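Local coordinates for Slr0280 protein (Synechocystis sp., PDB 5H3K) that is of unknown function but carries a NAGPA-type phosphodiester glycosidase domain and so may cleave phosphodiester-linked sugars, at residues I338-F343 and N497-G502; R368-W373 and G382-S387; A501-I506 and L513-E518. All blocks are in the same frame, centred on the assembly; numbering follows the deposited sequence.

Interaction 1 (I338-F343 and N497-G502); sequences INAGFF and NGMGAG
Strand 336-339, in the sheet that includes the C-terminal strand 600-609 of the NAGPA-like fold, runs out into a loop that crosses the end of strand 497-500, a strand of a different sheet; no direct hydrogen bond joins the two segments. Just past the strand's end, Ala-340 has its CB directed at Met-499, whose CG lies anti to the backbone N (chi1 172°). Bends at chi2 and chi3 curl the thioether round the alanine methyl, so that Ala-340 CB is 3.6 Å from Met-499 CE and equally near SD. Strand 600-609 packs against this pair, Asn-603 touching both side chains. At Gly-341, which lacks a side chain, Met-499 SD comes within 3.8 Å of Gly-341 N, whose hydrogen bond goes to Asn-603 OD1. At Phe-342 the backbone is joined to the partner through one water, which accepts from Phe-342 N at 2.9 Å and lies 3.0 Å from Gly-500 O, within hydrogen-bonding distance. The phenyl group, with CG beside the backbone N (chi1 -64°), presents its edge rather than its face to the chain beyond that strand. Phe-342 CE1 is 3.5 Å from Ala-501 C and 4.1 Å from the methyl of Ala-501. The carbonyl of Gly-502, already hydrogen-bonded to Asn-575 ND2, lies in the ring plane, its O 3.3 Å from Phe-342 CZ.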
loop_
_atom_site.group_PDB
_atom_site.type_symbol
_atom_site.label_atom_id
_atom_site.label_comp_id
_atom_site.label_asym_id
_atom_site.label_seq_id
_atom_site.Cartn_x
_atom_site.Cartn_y
_atom_site.Cartn_z
ATOM N N ILE A 338 1.501 -0.140 -2.788
ATOM C CA ILE A 338 0.949 -1.367 -2.215
ATOM C C ILE A 338 1.901 -1.824 -1.117
ATOM O O ILE A 338 3.116 -1.622 -1.210
ATOM C CB ILE A 338 0.718 -2.460 -3.294
ATOM C CG1 ILE A 338 -0.116 -3.614 -2.720
ATOM C CG2 ILE A 338 2.049 -2.954 -3.883
ATOM C CD1 ILE A 338 -0.545 -4.646 -3.771
ATOM N N ASN A 339 1.361 -2.399 -0.049
ATOM C CA ASN A 339 2.208 -3.001 0.978
ATOM C C ASN A 339 3.075 -4.092 0.349
ATOM O O ASN A 339 2.678 -4.748 -0.640
ATOM C CB ASN A 339 1.343 -3.611 2.083
ATOM C CG ASN A 339 0.650 -4.866 1.624
ATOM O OD1 ASN A 339 -0.289 -4.813 0.818
ATOM N ND2 ASN A 339 1.130 -6.020 2.099
ATOM N N ALA A 340 4.269 -4.292 0.891
ATOM C CA ALA A 340 5.231 -5.153 0.206
ATOM C C ALA A 340 5.841 -6.259 1.067
ATOM O O ALA A 340 5.287 -7.361 1.159
ATOM C CB ALA A 340 6.334 -4.294 -0.482
ATOM N N GLY A 341 6.988 -5.995 1.688
ATOM C CA GLY A 341 7.750 -7.072 2.299
ATOM C C GLY A 341 7.303 -7.555 3.679
ATOM O O GLY A 341 6.645 -6.830 4.430
ATOM N N PHE A 342 7.695 -8.781 4.026
ATOM C CA PHE A 342 7.461 -9.325 5.359
ATOM C C PHE A 342 8.309 -8.623 6.425
ATOM O O PHE A 342 9.396 -8.102 6.143
ATOM C CB PHE A 342 7.773 -10.818 5.359
ATOM C CG PHE A 342 6.867 -11.618 4.470
ATOM C CD1 PHE A 342 7.343 -12.197 3.303
ATOM C CD2 PHE A 342 5.531 -11.779 4.807
ATOM C CE1 PHE A 342 6.494 -12.943 2.471
ATOM C CE2 PHE A 342 4.667 -12.525 3.986
ATOM C CZ PHE A 342 5.144 -13.101 2.832
ATOM N N PHE A 343 7.804 -8.614 7.650
ATOM C CA PHE A 343 8.470 -7.951 8.760
ATOM C C PHE A 343 8.039 -8.595 10.064
ATOM O O PHE A 343 7.063 -9.359 10.106
ATOM C CB PHE A 343 8.149 -6.436 8.772
ATOM C CG PHE A 343 6.661 -6.109 8.895
ATOM C CD1 PHE A 343 5.842 -6.086 7.770
ATOM C CD2 PHE A 343 6.094 -5.820 10.133
ATOM C CE1 PHE A 343 4.472 -5.793 7.873
ATOM C CE2 PHE A 343 4.726 -5.526 10.248
ATOM C CZ PHE A 343 3.917 -5.514 9.106
ATOM N N ASN A 497 16.884 -1.598 -8.309
ATOM C CA ASN A 497 15.762 -1.565 -7.372
ATOM C C ASN A 497 15.153 -2.944 -7.231
ATOM O O ASN A 497 15.078 -3.703 -8.193
ATOM C CB ASN A 497 14.656 -0.612 -7.854
ATOM C CG ASN A 497 15.192 0.721 -8.311
ATOM O OD1 ASN A 497 15.778 1.465 -7.527
ATOM N ND2 ASN A 497 14.972 1.048 -9.589
ATOM N N GLY A 498 14.712 -3.289 -6.029
ATOM C CA GLY A 498 14.028 -4.555 -5.873
ATOM C C GLY A 498 13.318 -4.762 -4.559
ATOM O O GLY A 498 13.511 -4.018 -3.593
ATOM N N MET A 499 12.500 -5.805 -4.526
ATOM C CA MET A 499 11.696 -6.126 -3.364
ATOM C C MET A 499 11.542 -7.635 -3.254
ATOM O O MET A 499 11.071 -8.296 -4.198
ATOM C CB MET A 499 10.313 -5.472 -3.492
ATOM C CG MET A 499 9.301 -5.886 -2.416
ATOM S SD MET A 499 9.775 -5.384 -0.759
ATOM C CE MET A 499 9.851 -3.602 -0.913
ATOM N N GLY A 500 11.903 -8.184 -2.096
ATOM C CA GLY A 500 11.635 -9.578 -1.799
ATOM C C GLY A 500 10.348 -9.756 -0.992
ATOM O O GLY A 500 9.926 -8.873 -0.227
ATOM N N ALA A 501 9.699 -10.896 -1.185
ATOM C CA ALA A 501 8.572 -11.286 -0.352
ATOM C C ALA A 501 8.400 -12.769 -0.472
ATOM O O ALA A 501 9.190 -13.541 0.085
ATOM C CB ALA A 501 7.280 -10.535 -0.718
ATOM N N GLY A 502 7.371 -13.175 -1.208
ATOM C CA GLY A 502 7.196 -14.579 -1.510
ATOM C C GLY A 502 5.907 -15.181 -0.980
ATOM O O GLY A 502 5.216 -14.596 -0.143
HETATM O O HOH W 1 10.002 -9.913 2.610
#

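Interaction 2 (R368-W373 and G382-S387); sequences RGAIAW and GRLSLS
Ala-370, on the face it shares with Gly-382, meets Leu-384 just beyond the paired residues: Ala-370 CB sits 3.8 Å from Leu-384 CB, with Leu-384 CD2 close behind at 4.0 Å. Leu-384 has CG anti to the backbone N (chi1 171°), which lays CD2 alongside the alanine; Trp-355 and Ser-487 pack against the leucine. Arg-383 is directed to the other face. Its partner there, Gly-369, has no side chain; Gly-369 CA and Arg-383 CA are 4.3 Å apart. Arg-368 starts away from the opposite strand and runs nearly straight from CG to the guanidinium group. Both arginines end on Glu-518: Arg-383 NE forms a salt bridge with OE2, while Arg-368 NE donates to the backbone O of Glu-518 and its guanidinium makes a cation-pi contact with Phe-520. The antiparallel beta hairpin folds strand 369-373 back on strand 379-392, with Ala-370 and Gly-382 a hydrogen-bonded pair and Gly-369 and Arg-383 a non-hydrogen-bonded one. Ala-370 N reaches Gly-382 O at 2.8 Å, almost along the C=O axis but with its N-H bent to 141°, and Gly-382 N returns to Ala-370 O at 3.1 Å, in the carbonyl plane. Leu-384 N bonds Arg-368 O at 3.0 Å with a straight N-H (167°), from above the carbonyl plane. A water donates to that oxygen, 2.7 Å from Arg-368 O, and to Leu-384 O.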
loop_
_atom_site.group_PDB
_atom_site.type_symbol
_atom_site.label_atom_id
_atom_site.label_comp_id
_atom_site.label_asym_id
_atom_site.label_seq_id
_atom_site.Cartn_x
_atom_site.Cartn_y
_atom_site.Cartn_z
ATOM N N ARG A 368 13.946 -16.488 -1.006
ATOM C CA ARG A 368 12.550 -16.182 -1.287
ATOM C C ARG A 368 12.316 -15.418 -2.577
ATOM O O ARG A 368 13.212 -14.741 -3.086
ATOM C CB ARG A 368 11.939 -15.450 -0.103
ATOM C CG ARG A 368 11.582 -16.433 0.988
ATOM C CD ARG A 368 11.065 -15.780 2.248
ATOM N NE ARG A 368 10.548 -16.847 3.097
ATOM C CZ ARG A 368 9.982 -16.687 4.288
ATOM N NH1 ARG A 368 9.868 -15.481 4.842
ATOM N NH2 ARG A 368 9.537 -17.761 4.933
ATOM N N GLY A 369 11.095 -15.549 -3.095
ATOM C CA GLY A 369 10.664 -14.855 -4.295
ATOM C C GLY A 369 10.906 -13.358 -4.209
ATOM O O GLY A 369 10.723 -12.751 -3.145
ATOM N N ALA A 370 11.325 -12.767 -5.326
ATOM C CA ALA A 370 11.645 -11.346 -5.393
ATOM C C ALA A 370 11.419 -10.811 -6.793
ATOM O O ALA A 370 11.496 -11.556 -7.780
ATOM C CB ALA A 370 13.107 -11.092 -4.947
ATOM N N ILE A 371 11.154 -9.512 -6.865
ATOM C CA ILE A 371 11.082 -8.773 -8.125
ATOM C C ILE A 371 12.164 -7.695 -8.132
ATOM O O ILE A 371 12.465 -7.111 -7.094
ATOM C CB ILE A 371 9.668 -8.144 -8.331
ATOM C CG1 ILE A 371 9.526 -7.548 -9.736
ATOM C CG2 ILE A 371 9.347 -7.093 -7.253
ATOM C CD1 ILE A 371 8.163 -6.866 -9.976
ATOM N N ALA A 372 12.770 -7.433 -9.288
ATOM C CA ALA A 372 13.714 -6.326 -9.396
ATOM C C ALA A 372 13.426 -5.574 -10.677
ATOM O O ALA A 372 12.856 -6.143 -11.609
ATOM C CB ALA A 372 15.162 -6.836 -9.376
ATOM N N TRP A 373 13.809 -4.304 -10.731
ATOM C CA TRP A 373 13.471 -3.473 -11.878
ATOM C C TRP A 373 14.396 -2.286 -12.031
ATOM O O TRP A 373 15.134 -1.942 -11.106
ATOM C CB TRP A 373 12.018 -2.969 -11.769
ATOM C CG TRP A 373 11.791 -1.988 -10.656
ATOM C CD1 TRP A 373 11.883 -0.631 -10.730
ATOM C CD2 TRP A 373 11.404 -2.289 -9.309
ATOM N NE1 TRP A 373 11.601 -0.067 -9.514
ATOM C CE2 TRP A 373 11.295 -1.062 -8.623
ATOM C CE3 TRP A 373 11.146 -3.480 -8.613
ATOM C CZ2 TRP A 373 10.934 -0.983 -7.277
ATOM C CZ3 TRP A 373 10.794 -3.404 -7.268
ATOM C CH2 TRP A 373 10.686 -2.165 -6.616
ATOM N N GLY A 382 12.491 -13.886 -9.548
ATOM C CA GLY A 382 13.229 -15.101 -9.255
ATOM C C GLY A 382 13.300 -15.312 -7.769
ATOM O O GLY A 382 12.693 -14.563 -7.017
ATOM N N ARG A 383 14.038 -16.329 -7.346
ATOM C CA ARG A 383 14.235 -16.573 -5.925
ATOM C C ARG A 383 15.629 -16.083 -5.577
ATOM O O ARG A 383 16.631 -16.619 -6.055
ATOM C CB ARG A 383 14.041 -18.052 -5.611
ATOM C CG ARG A 383 12.626 -18.505 -5.979
ATOM C CD ARG A 383 12.315 -19.896 -5.453
ATOM N NE ARG A 383 10.930 -20.289 -5.744
ATOM C CZ ARG A 383 10.523 -20.843 -6.888
ATOM N NH1 ARG A 383 11.383 -21.069 -7.874
ATOM N NH2 ARG A 383 9.248 -21.169 -7.047
ATOM N N LEU A 384 15.680 -15.035 -4.761
ATOM C CA LEU A 384 16.881 -14.233 -4.619
ATOM C C LEU A 384 17.712 -14.599 -3.388
ATOM O O LEU A 384 17.193 -14.776 -2.286
ATOM C CB LEU A 384 16.494 -12.749 -4.577
ATOM C CG LEU A 384 17.580 -11.736 -4.212
ATOM C CD1 LEU A 384 18.616 -11.658 -5.328
ATOM C CD2 LEU A 384 16.929 -10.379 -3.949
ATOM N N SER A 385 19.016 -14.712 -3.579
ATOM C CA SER A 385 19.921 -14.763 -2.436
ATOM C C SER A 385 21.092 -13.822 -2.695
ATOM O O SER A 385 21.403 -13.492 -3.837
ATOM C CB SER A 385 20.393 -16.190 -2.151
ATOM O OG SER A 385 21.114 -16.692 -3.256
ATOM N N LEU A 386 21.720 -13.367 -1.620
ATOM C CA LEU A 386 22.831 -12.438 -1.746
ATOM C C LEU A 386 23.917 -12.952 -0.838
ATOM O O LEU A 386 23.644 -13.302 0.304
ATOM C CB LEU A 386 22.405 -11.045 -1.287
ATOM C CG LEU A 386 23.518 -10.006 -1.138
ATOM C CD1 LEU A 386 24.022 -9.587 -2.511
ATOM C CD2 LEU A 386 23.041 -8.793 -0.329
ATOM N N SER A 387 25.141 -13.047 -1.337
ATOM C CA SER A 387 26.256 -13.325 -0.445
ATOM C C SER A 387 27.276 -12.211 -0.591
ATOM O O SER A 387 27.521 -11.721 -1.696
ATOM C CB SER A 387 26.882 -14.698 -0.719
ATOM O OG SER A 387 27.493 -14.739 -1.991
HETATM O O HOH W 2 14.854 -13.260 -1.508
#

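Interaction 3 (A501-I506 and L513-E518); sequences AGPLLI and LNATGE
One carboxylate and three aliphatic side chains tie the start of strand 504-507 to the loop that follows strand 510-511. Among the polar contacts, the direct hydrogen bond is that of Leu-504 N to Glu-518 OE2, 2.9 Å long, bent to 158° and received on the syn lone pair. Glu-518 gets there with CG beside its backbone N and an extended chain beyond, which brings its OE1 to 3.2 Å from Pro-503 CA. With Gly-369 N on OE1 and Arg-383 on OE2, this buried group is gripped from several sides and is probably ionised. Two waters span the segments, one of them three-way: it lies 2.7 Å from both Glu-518 OE2 and Leu-504 O and accepts from Asn-514 N. The other accepts from Leu-513 N and donates to Leu-505 O. Within the loop, Asn-514 OD1 takes the N-H of Gly-517 in an Asx motif. The apolar part centres on Leu-513 CD1, 3.5 Å from Pro-503 CG, a tight carbon contact, and 3.7 Å from Leu-505 CD2; Leu-513 lies alongside both residues. The peptide bond before Pro-503 is cis, at the bend where the chain enters the strand. Leu-505 and Ile-506 form a classic beta bulge opposite Ala-573 of strand 572-576, while helix 558-567 packs on Leu-505 through Phe-561 and Leu-565 and on Leu-513 through Leu-558.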
loop_
_atom_site.group_PDB
_atom_site.type_symbol
_atom_site.label_atom_id
_atom_site.label_comp_id
_atom_site.label_asym_id
_atom_site.label_seq_id
_atom_site.Cartn_x
_atom_site.Cartn_y
_atom_site.Cartn_z
ATOM N N ALA A 501 9.699 -10.896 -1.185
ATOM C CA ALA A 501 8.572 -11.286 -0.352
ATOM C C ALA A 501 8.400 -12.769 -0.472
ATOM O O ALA A 501 9.190 -13.541 0.085
ATOM C CB ALA A 501 7.280 -10.535 -0.718
ATOM N N GLY A 502 7.371 -13.175 -1.208
ATOM C CA GLY A 502 7.196 -14.579 -1.510
ATOM C C GLY A 502 5.907 -15.181 -0.980
ATOM O O GLY A 502 5.216 -14.596 -0.143
ATOM N N PRO A 503 5.565 -16.379 -1.471
ATOM C CA PRO A 503 6.375 -17.100 -2.462
ATOM C C PRO A 503 6.196 -16.588 -3.879
ATOM O O PRO A 503 5.231 -15.874 -4.185
ATOM C CB PRO A 503 5.904 -18.558 -2.335
ATOM C CG PRO A 503 4.580 -18.492 -1.618
ATOM C CD PRO A 503 4.521 -17.212 -0.847
ATOM N N LEU A 504 7.140 -16.934 -4.742
ATOM C CA LEU A 504 6.968 -16.704 -6.169
ATOM C C LEU A 504 5.804 -17.588 -6.630
ATOM O O LEU A 504 5.778 -18.782 -6.324
ATOM C CB LEU A 504 8.252 -17.073 -6.911
ATOM C CG LEU A 504 8.309 -16.730 -8.393
ATOM C CD1 LEU A 504 8.254 -15.220 -8.576
ATOM C CD2 LEU A 504 9.604 -17.302 -8.982
ATOM N N LEU A 505 4.840 -17.014 -7.343
ATOM C CA LEU A 505 3.619 -17.762 -7.685
ATOM C C LEU A 505 3.575 -18.173 -9.154
ATOM O O LEU A 505 3.228 -19.315 -9.477
ATOM C CB LEU A 505 2.360 -16.965 -7.329
ATOM C CG LEU A 505 2.165 -16.656 -5.845
ATOM C CD1 LEU A 505 0.937 -15.773 -5.650
ATOM C CD2 LEU A 505 2.028 -17.950 -5.041
ATOM N N ILE A 506 3.907 -17.242 -10.044
ATOM C CA ILE A 506 3.874 -17.518 -11.482
ATOM C C ILE A 506 5.185 -17.085 -12.134
ATOM O O ILE A 506 5.713 -16.005 -11.835
ATOM C CB ILE A 506 2.679 -16.798 -12.161
ATOM C CG1 ILE A 506 1.362 -17.170 -11.465
ATOM C CG2 ILE A 506 2.629 -17.128 -13.656
ATOM C CD1 ILE A 506 0.131 -16.456 -12.007
ATOM N N LEU A 513 4.454 -22.184 -7.582
ATOM C CA LEU A 513 4.352 -22.175 -6.121
ATOM C C LEU A 513 5.078 -23.344 -5.454
ATOM O O LEU A 513 4.805 -24.515 -5.732
ATOM C CB LEU A 513 2.882 -22.153 -5.679
ATOM C CG LEU A 513 2.578 -22.270 -4.186
ATOM C CD1 LEU A 513 3.157 -21.091 -3.433
ATOM C CD2 LEU A 513 1.067 -22.364 -3.942
ATOM N N ASN A 514 6.028 -23.007 -4.591
ATOM C CA ASN A 514 6.723 -23.986 -3.769
ATOM C C ASN A 514 7.013 -23.332 -2.445
ATOM O O ASN A 514 8.137 -22.887 -2.191
ATOM C CB ASN A 514 8.017 -24.463 -4.425
ATOM C CG ASN A 514 8.756 -25.497 -3.571
ATOM O OD1 ASN A 514 8.298 -25.871 -2.488
ATOM N ND2 ASN A 514 9.906 -25.952 -4.052
ATOM N N ALA A 515 5.986 -23.242 -1.607
ATOM C CA ALA A 515 6.112 -22.501 -0.365
ATOM C C ALA A 515 7.086 -23.189 0.584
ATOM O O ALA A 515 7.781 -22.531 1.355
ATOM C CB ALA A 515 4.758 -22.316 0.287
ATOM N N THR A 516 7.145 -24.518 0.541
ATOM C CA THR A 516 8.041 -25.228 1.456
ATOM C C THR A 516 9.491 -24.929 1.089
ATOM O O THR A 516 10.343 -24.741 1.963
ATOM C CB THR A 516 7.777 -26.751 1.448
ATOM O OG1 THR A 516 6.525 -27.009 2.099
ATOM C CG2 THR A 516 8.900 -27.511 2.178
ATOM N N GLY A 517 9.752 -24.861 -0.213
ATOM C CA GLY A 517 11.078 -24.573 -0.734
ATOM C C GLY A 517 11.569 -23.199 -0.320
ATOM O O GLY A 517 12.772 -22.980 -0.134
ATOM N N GLU A 518 10.635 -22.269 -0.175
ATOM C CA GLU A 518 10.968 -20.910 0.250
ATOM C C GLU A 518 10.878 -20.721 1.767
ATOM O O GLU A 518 10.893 -19.593 2.265
ATOM C CB GLU A 518 10.075 -19.896 -0.475
ATOM C CG GLU A 518 10.312 -19.837 -1.983
ATOM C CD GLU A 518 9.615 -18.662 -2.642
ATOM O OE1 GLU A 518 9.496 -17.594 -1.987
ATOM O OE2 GLU A 518 9.202 -18.790 -3.818
HETATM O O HOH W 3 7.343 -20.434 -4.955
HETATM O O HOH W 4 1.625 -21.474 -8.549
#

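Interaction 2 is nested along the chain within the loop closed by interaction 1, and interaction 3 starts where interaction 1 ends. Strand 369-373 of interaction 2 lies beside strand 497-500 of interaction 1 in the same sheet: Met-499 N is 2.9 Å from Ile-371 O and Ala-501 N is 2.9 Å from Gly-369 O, both probable hydrogen bonds. Interactions 1 and 3 share Ala-501 and Gly-502, where the chain passes from that sheet to the one containing strand 504-507. Interaction 3 is locked to interaction 2 through Glu-518, its OE1 2.8 Å from Gly-369 N. Centres of interactions 1 and 2 are about 10 Å apart, of 2 and 3 about 11 Å, and of 1 and 3 about 13 Å.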